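Local coordinates for acetone carboxylase alpha subunit (Xanthobacter autotrophicus Py2, PDB 5M45), which forms the alpha subunit of a six-chain bacterial carboxylase assembly and carries a hydantoinase B/oxoprolinase-type region, at residues M534-N539 and D616-Y621; G557-A562 and D602-T607. One frame throughout, in Å; residues are numbered along the deposited sequence.

Contact 1: residues M534-N539 and D616-Y621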
loop_
_atom_site.group_PDB
_atom_site.type_symbol
_atom_site.label_atom_id
_atom_site.label_comp_id
_atom_site.label_asym_id
_atom_site.label_seq_id
_atom_site.Cartn_x
_atom_site.Cartn_y
_atom_site.Cartn_z
ATOM N N MET A 534 -6.200 -12.485 -17.477
ATOM C CA MET A 534 -4.986 -12.061 -18.187
ATOM C C MET A 534 -5.188 -10.704 -18.882
ATOM O O MET A 534 -6.318 -10.260 -19.098
ATOM C CB MET A 534 -4.526 -13.118 -19.214
ATOM C CG MET A 534 -4.407 -14.547 -18.660
ATOM S SD MET A 534 -3.749 -15.791 -19.790
ATOM C CE MET A 534 -2.041 -15.241 -19.971
ATOM N N PHE A 535 -4.088 -10.060 -19.241
ATOM C CA PHE A 535 -4.107 -8.796 -19.983
ATOM C C PHE A 535 -2.812 -8.609 -20.798
ATOM O O PHE A 535 -1.851 -9.376 -20.658
ATOM C CB PHE A 535 -4.426 -7.594 -19.076
ATOM C CG PHE A 535 -3.406 -7.320 -17.965
ATOM C CD1 PHE A 535 -3.463 -8.019 -16.745
ATOM C CD2 PHE A 535 -2.436 -6.325 -18.117
ATOM C CE1 PHE A 535 -2.565 -7.752 -15.716
ATOM C CE2 PHE A 535 -1.535 -6.053 -17.099
ATOM C CZ PHE A 535 -1.592 -6.756 -15.911
ATOM N N PHE A 536 -2.873 -7.640 -21.708
ATOM C CA PHE A 536 -1.782 -7.299 -22.639
ATOM C C PHE A 536 -1.193 -5.928 -22.302
ATOM O O PHE A 536 -1.924 -5.021 -21.860
ATOM C CB PHE A 536 -2.340 -7.242 -24.105
ATOM C CG PHE A 536 -2.792 -8.573 -24.662
ATOM C CD1 PHE A 536 -4.075 -9.042 -24.440
ATOM C CD2 PHE A 536 -1.950 -9.340 -25.435
ATOM C CE1 PHE A 536 -4.514 -10.275 -24.955
ATOM C CE2 PHE A 536 -2.369 -10.573 -25.958
ATOM C CZ PHE A 536 -3.660 -11.054 -25.701
ATOM N N MET A 537 0.099 -5.751 -22.535
ATOM C CA MET A 537 0.788 -4.459 -22.327
ATOM C C MET A 537 1.997 -4.316 -23.263
ATOM O O MET A 537 2.976 -5.036 -23.137
ATOM C CB MET A 537 1.251 -4.302 -20.859
ATOM C CG MET A 537 1.850 -2.925 -20.508
ATOM S SD MET A 537 0.802 -1.507 -20.888
ATOM C CE MET A 537 1.709 -0.552 -22.115
ATOM N N GLY A 538 1.894 -3.351 -24.187
ATOM C CA GLY A 538 2.936 -3.030 -25.186
ATOM C C GLY A 538 2.470 -1.942 -26.150
ATOM O O GLY A 538 1.319 -1.471 -26.070
ATOM N N ASN A 539 3.351 -1.537 -27.052
ATOM C CA ASN A 539 3.036 -0.531 -28.080
ATOM C C ASN A 539 2.118 -1.139 -29.147
ATOM O O ASN A 539 2.258 -2.321 -29.495
ATOM C CB ASN A 539 4.318 0.046 -28.704
ATOM C CG ASN A 539 5.150 -0.995 -29.449
ATOM O OD1 ASN A 539 5.430 -2.057 -28.922
ATOM N ND2 ASN A 539 5.546 -0.686 -30.699
ATOM N N ASP A 616 -8.675 -21.680 -23.281
ATOM C CA ASP A 616 -8.562 -20.370 -23.956
ATOM C C ASP A 616 -7.117 -20.123 -24.443
ATOM O O ASP A 616 -6.150 -20.740 -23.921
ATOM C CB ASP A 616 -9.020 -19.214 -23.045
ATOM C CG ASP A 616 -10.533 -19.187 -22.778
ATOM O OD1 ASP A 616 -11.313 -19.991 -23.342
ATOM O OD2 ASP A 616 -10.960 -18.297 -21.974
ATOM N N LEU A 617 -6.982 -19.235 -25.446
ATOM C CA LEU A 617 -5.690 -18.951 -26.090
ATOM C C LEU A 617 -5.262 -17.505 -25.921
ATOM O O LEU A 617 -6.098 -16.612 -25.907
ATOM C CB LEU A 617 -5.759 -19.258 -27.582
ATOM C CG LEU A 617 -6.013 -20.705 -28.013
ATOM C CD1 LEU A 617 -6.125 -20.775 -29.531
ATOM C CD2 LEU A 617 -4.943 -21.660 -27.504
ATOM N N TYR A 618 -3.951 -17.301 -25.820
ATOM C CA TYR A 618 -3.312 -15.969 -25.698
ATOM C C TYR A 618 -2.031 -15.991 -26.541
ATOM O O TYR A 618 -1.196 -16.899 -26.367
ATOM C CB TYR A 618 -2.989 -15.714 -24.205
ATOM C CG TYR A 618 -2.362 -14.367 -23.807
ATOM C CD1 TYR A 618 -1.052 -14.014 -24.182
ATOM C CD2 TYR A 618 -3.063 -13.463 -22.977
ATOM C CE1 TYR A 618 -0.482 -12.810 -23.798
ATOM C CE2 TYR A 618 -2.495 -12.254 -22.596
ATOM C CZ TYR A 618 -1.198 -11.933 -22.997
ATOM O OH TYR A 618 -0.599 -10.733 -22.604
ATOM N N LEU A 619 -1.883 -15.008 -27.459
ATOM C CA LEU A 619 -0.638 -14.853 -28.264
ATOM C C LEU A 619 0.318 -13.857 -27.607
ATOM O O LEU A 619 -0.034 -12.697 -27.469
ATOM C CB LEU A 619 -0.956 -14.409 -29.704
ATOM C CG LEU A 619 0.247 -14.187 -30.632
ATOM C CD1 LEU A 619 0.931 -15.505 -30.927
ATOM C CD2 LEU A 619 -0.152 -13.513 -31.951
ATOM N N ASN A 620 1.507 -14.305 -27.215
ATOM C CA ASN A 620 2.602 -13.432 -26.750
ATOM C C ASN A 620 3.546 -13.073 -27.904
ATOM O O ASN A 620 4.232 -13.947 -28.455
ATOM C CB ASN A 620 3.412 -14.111 -25.617
ATOM C CG ASN A 620 4.067 -13.103 -24.672
ATOM O OD1 ASN A 620 3.564 -12.017 -24.490
ATOM N ND2 ASN A 620 5.200 -13.476 -24.072
ATOM N N TYR A 621 3.574 -11.800 -28.292
ATOM C CA TYR A 621 4.332 -11.319 -29.474
ATOM C C TYR A 621 5.421 -10.345 -28.998
ATOM O O TYR A 621 5.117 -9.264 -28.448
ATOM C CB TYR A 621 3.327 -10.680 -30.494
ATOM C CG TYR A 621 3.858 -9.683 -31.548
ATOM C CD1 TYR A 621 5.181 -9.702 -32.020
ATOM C CD2 TYR A 621 2.985 -8.737 -32.112
ATOM C CE1 TYR A 621 5.635 -8.772 -32.973
ATOM C CE2 TYR A 621 3.433 -7.814 -33.083
ATOM C CZ TYR A 621 4.756 -7.829 -33.485
ATOM O OH TYR A 621 5.182 -6.897 -34.408
#
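Between two antiparallel sheets, Tyr618 of strand 617-621 reaches across to Met534 and Phe535 at the end of strand 532-535 and to Phe536 just after it. The Tyr618 CB points toward the other segment, and CG, anti to the backbone N (chi1 -178°), continues the chain from there. The ring is layered between two side chains. Over one face lies Phe536 in an offset stack, the ring centroids 4.0 Å apart and the planes only 3° from parallel; Phe536 CZ sits over the rim at Tyr618 CE2, 3.5 Å away. Met534 CE lies over the opposite face, 4.0 Å from the Tyr618 ring centroid, a CH-pi contact, and is nearest to CD2. The sulfur SD stands obliquely, 4.9 Å from the centroid of the Tyr618 ring. At the ring edge, Tyr618 OH donates a hydrogen bond of 2.7 Å to Phe535 O, standing 40° out of the carbonyl plane. The same hydroxyl is hydrogen-bonded to Asn437 ND2, so this buried polar atom has two partners. Phe536 also turns an edge to the second strand, its CE2 3.5 Å from Leu619 O and near the ring plane. With Ala561 of strand 559-563 also touching Phe536, the arrangement is that of a buried aromatic interface between two beta sheets, with an offset stack and a Met-aromatic contact on a single tyrosine.

Contact 2: residues G557-A562 and D602-T607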
loop_
_atom_site.group_PDB
_atom_site.type_symbol
_atom_site.label_atom_id
_atom_site.label_comp_id
_atom_site.label_asym_id
_atom_site.label_seq_id
_atom_site.Cartn_x
_atom_site.Cartn_y
_atom_site.Cartn_z
ATOM N N GLY A 557 2.531 -3.346 -32.708
ATOM C CA GLY A 557 1.917 -4.445 -31.949
ATOM C C GLY A 557 0.458 -4.679 -32.272
ATOM O O GLY A 557 -0.221 -3.802 -32.827
ATOM N N TYR A 558 -0.017 -5.876 -31.926
ATOM C CA TYR A 558 -1.417 -6.237 -31.989
ATOM C C TYR A 558 -1.723 -7.342 -30.963
ATOM O O TYR A 558 -0.819 -7.941 -30.393
ATOM C CB TYR A 558 -1.838 -6.651 -33.413
ATOM C CG TYR A 558 -1.287 -8.007 -33.871
ATOM C CD1 TYR A 558 -0.020 -8.123 -34.423
ATOM C CD2 TYR A 558 -2.038 -9.175 -33.728
ATOM C CE1 TYR A 558 0.489 -9.361 -34.831
ATOM C CE2 TYR A 558 -1.529 -10.432 -34.132
ATOM C CZ TYR A 558 -0.273 -10.525 -34.677
ATOM O OH TYR A 558 0.238 -11.774 -35.070
ATOM N N ARG A 559 -3.018 -7.548 -30.736
ATOM C CA ARG A 559 -3.579 -8.529 -29.805
ATOM C C ARG A 559 -4.247 -9.685 -30.548
ATOM O O ARG A 559 -4.990 -9.448 -31.516
ATOM C CB ARG A 559 -4.667 -7.823 -28.936
ATOM C CG ARG A 559 -5.555 -8.731 -28.132
ATOM C CD ARG A 559 -6.437 -8.011 -27.110
ATOM N NE ARG A 559 -7.489 -7.138 -27.670
ATOM C CZ ARG A 559 -8.572 -6.742 -26.981
ATOM N NH1 ARG A 559 -8.808 -7.168 -25.735
ATOM N NH2 ARG A 559 -9.445 -5.926 -27.538
ATOM N N PHE A 560 -3.987 -10.911 -30.097
ATOM C CA PHE A 560 -4.812 -12.095 -30.380
ATOM C C PHE A 560 -5.109 -12.870 -29.104
ATOM O O PHE A 560 -4.188 -13.304 -28.417
ATOM C CB PHE A 560 -4.145 -13.078 -31.372
ATOM C CG PHE A 560 -4.964 -14.326 -31.630
ATOM C CD1 PHE A 560 -5.926 -14.347 -32.627
ATOM C CD2 PHE A 560 -4.750 -15.504 -30.881
ATOM C CE1 PHE A 560 -6.702 -15.505 -32.852
ATOM C CE2 PHE A 560 -5.496 -16.654 -31.118
ATOM C CZ PHE A 560 -6.483 -16.646 -32.098
ATOM N N ALA A 561 -6.402 -13.052 -28.824
ATOM C CA ALA A 561 -6.898 -13.906 -27.758
ATOM C C ALA A 561 -8.173 -14.597 -28.189
ATOM O O ALA A 561 -8.934 -14.052 -29.012
ATOM C CB ALA A 561 -7.160 -13.092 -26.498
ATOM N N ALA A 562 -8.428 -15.788 -27.641
ATOM C CA ALA A 562 -9.635 -16.565 -27.983
ATOM C C ALA A 562 -10.277 -17.221 -26.748
ATOM O O ALA A 562 -9.615 -17.902 -25.998
ATOM C CB ALA A 562 -9.310 -17.613 -29.061
ATOM N N ASP A 602 -7.056 -7.520 -32.950
ATOM C CA ASP A 602 -7.162 -6.072 -33.194
ATOM C C ASP A 602 -5.896 -5.337 -32.779
ATOM O O ASP A 602 -4.939 -5.983 -32.319
ATOM C CB ASP A 602 -8.423 -5.492 -32.504
ATOM C CG ASP A 602 -8.408 -5.629 -30.992
ATOM O OD1 ASP A 602 -7.350 -5.756 -30.357
ATOM O OD2 ASP A 602 -9.502 -5.590 -30.382
ATOM N N LYS A 603 -5.895 -3.997 -32.922
ATOM C CA LYS A 603 -4.744 -3.164 -32.535
ATOM C C LYS A 603 -4.629 -2.790 -31.041
ATOM O O LYS A 603 -3.718 -2.051 -30.663
ATOM C CB LYS A 603 -4.707 -1.870 -33.356
ATOM C CG LYS A 603 -4.414 -2.044 -34.861
ATOM C CD LYS A 603 -3.007 -2.516 -35.146
ATOM C CE LYS A 603 -1.892 -1.543 -34.680
ATOM N NZ LYS A 603 -0.533 -2.024 -35.066
ATOM N N GLN A 604 -5.501 -3.302 -30.186
ATOM C CA GLN A 604 -5.539 -2.867 -28.800
ATOM C C GLN A 604 -4.490 -3.627 -27.955
ATOM O O GLN A 604 -4.770 -4.652 -27.336
ATOM C CB GLN A 604 -6.980 -3.019 -28.253
ATOM C CG GLN A 604 -7.233 -2.351 -26.911
ATOM C CD GLN A 604 -6.955 -0.869 -26.936
ATOM O OE1 GLN A 604 -7.173 -0.215 -27.941
ATOM N NE2 GLN A 604 -6.483 -0.322 -25.819
ATOM N N ALA A 605 -3.266 -3.110 -27.975
ATOM C CA ALA A 605 -2.120 -3.790 -27.359
ATOM C C ALA A 605 -1.958 -3.522 -25.861
ATOM O O ALA A 605 -1.030 -4.037 -25.239
ATOM C CB ALA A 605 -0.846 -3.432 -28.121
ATOM N N ILE A 606 -2.840 -2.703 -25.312
ATOM C CA ILE A 606 -2.965 -2.429 -23.863
ATOM C C ILE A 606 -4.394 -2.735 -23.413
ATOM O O ILE A 606 -5.360 -2.223 -23.985
ATOM C CB ILE A 606 -2.736 -0.945 -23.501
ATOM C CG1 ILE A 606 -1.365 -0.519 -23.922
ATOM C CG2 ILE A 606 -2.900 -0.762 -21.971
ATOM C CD1 ILE A 606 -1.099 0.978 -23.703
ATOM N N THR A 607 -4.512 -3.580 -22.390
ATOM C CA THR A 607 -5.794 -3.905 -21.783
ATOM C C THR A 607 -5.662 -4.013 -20.253
ATOM O O THR A 607 -4.557 -4.094 -19.725
ATOM C CB THR A 607 -6.397 -5.226 -22.316
ATOM O OG1 THR A 607 -5.556 -6.329 -21.958
ATOM C CG2 THR A 607 -6.606 -5.216 -23.830
#
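In Arg559 the CG is anti to its backbone N (chi1 167°) and the chain bends at chi3, which places NE, while in its partner Asp602 the CG stands between its own N and carbonyl carbon (chi1 62°). Both residues belong to an antiparallel hydrogen-bonded pair at the outermost strand of the sheet within this chain, and their side chains lie on the same face. The backbone evidence is reciprocal, with Arg559 N giving a nearly straight bond of 2.9 Å to Asp602 O and Asp602 N returning a longer one of 3.2 Å to Arg559 O. The salt bridge is side-on and uses two nitrogens. Arg559 NE donates to Asp602 OD1 at 3.0 Å; OD1 lies in the guanidinium plane, while NE meets it on the syn side, out of the carboxylate plane. Arg559 NH2 meets the syn lone pair of Asp602 OD2 at 2.9 Å. The guanidinium and carboxylate planes are twisted 32° apart. Asp302 is a second acidic partner of NH2, so two carboxylates would help to stabilise the arginine's positive charge in this buried setting.

Over one guanidinium face lie Gln604 CG and Thr607 CG2, the latter methyl 3.5 Å from Arg559 NH1. Farther along, Lys603 NZ donates to Gly557 O at 2.9 Å; the ammonium also bonds to Gly540 O and to backbone of a neighbouring subunit. Asp602 closes an Asx turn as well: its OD1 accepts from Gln604 N at 3.1 Å, and this N-H arrives on the opposite face of the carboxylate from Arg559 NE.

Contact 2 is nested along the chain inside the loop closed by contact 1, and their centres lie about 7 Å apart. The two are joined directly at several points. Strands 617-621 and 559-563 are neighbours in one five-stranded antiparallel sheet, where, among other links, Leu617 N approaches Ala562 O at 3.0 Å, a probable hydrogen bond. In the loop after strand 598-602, Thr607 OG1 lies 3.0 Å from Phe536 N, also a probable hydrogen bond. Arg559 touches Phe536, so the salt-bridged arginine of contact 2 borders the aromatic stack of contact 1. The manganese ion bound by His150, Asp153 and His175 is about 14 Å from the side chain of Phe535.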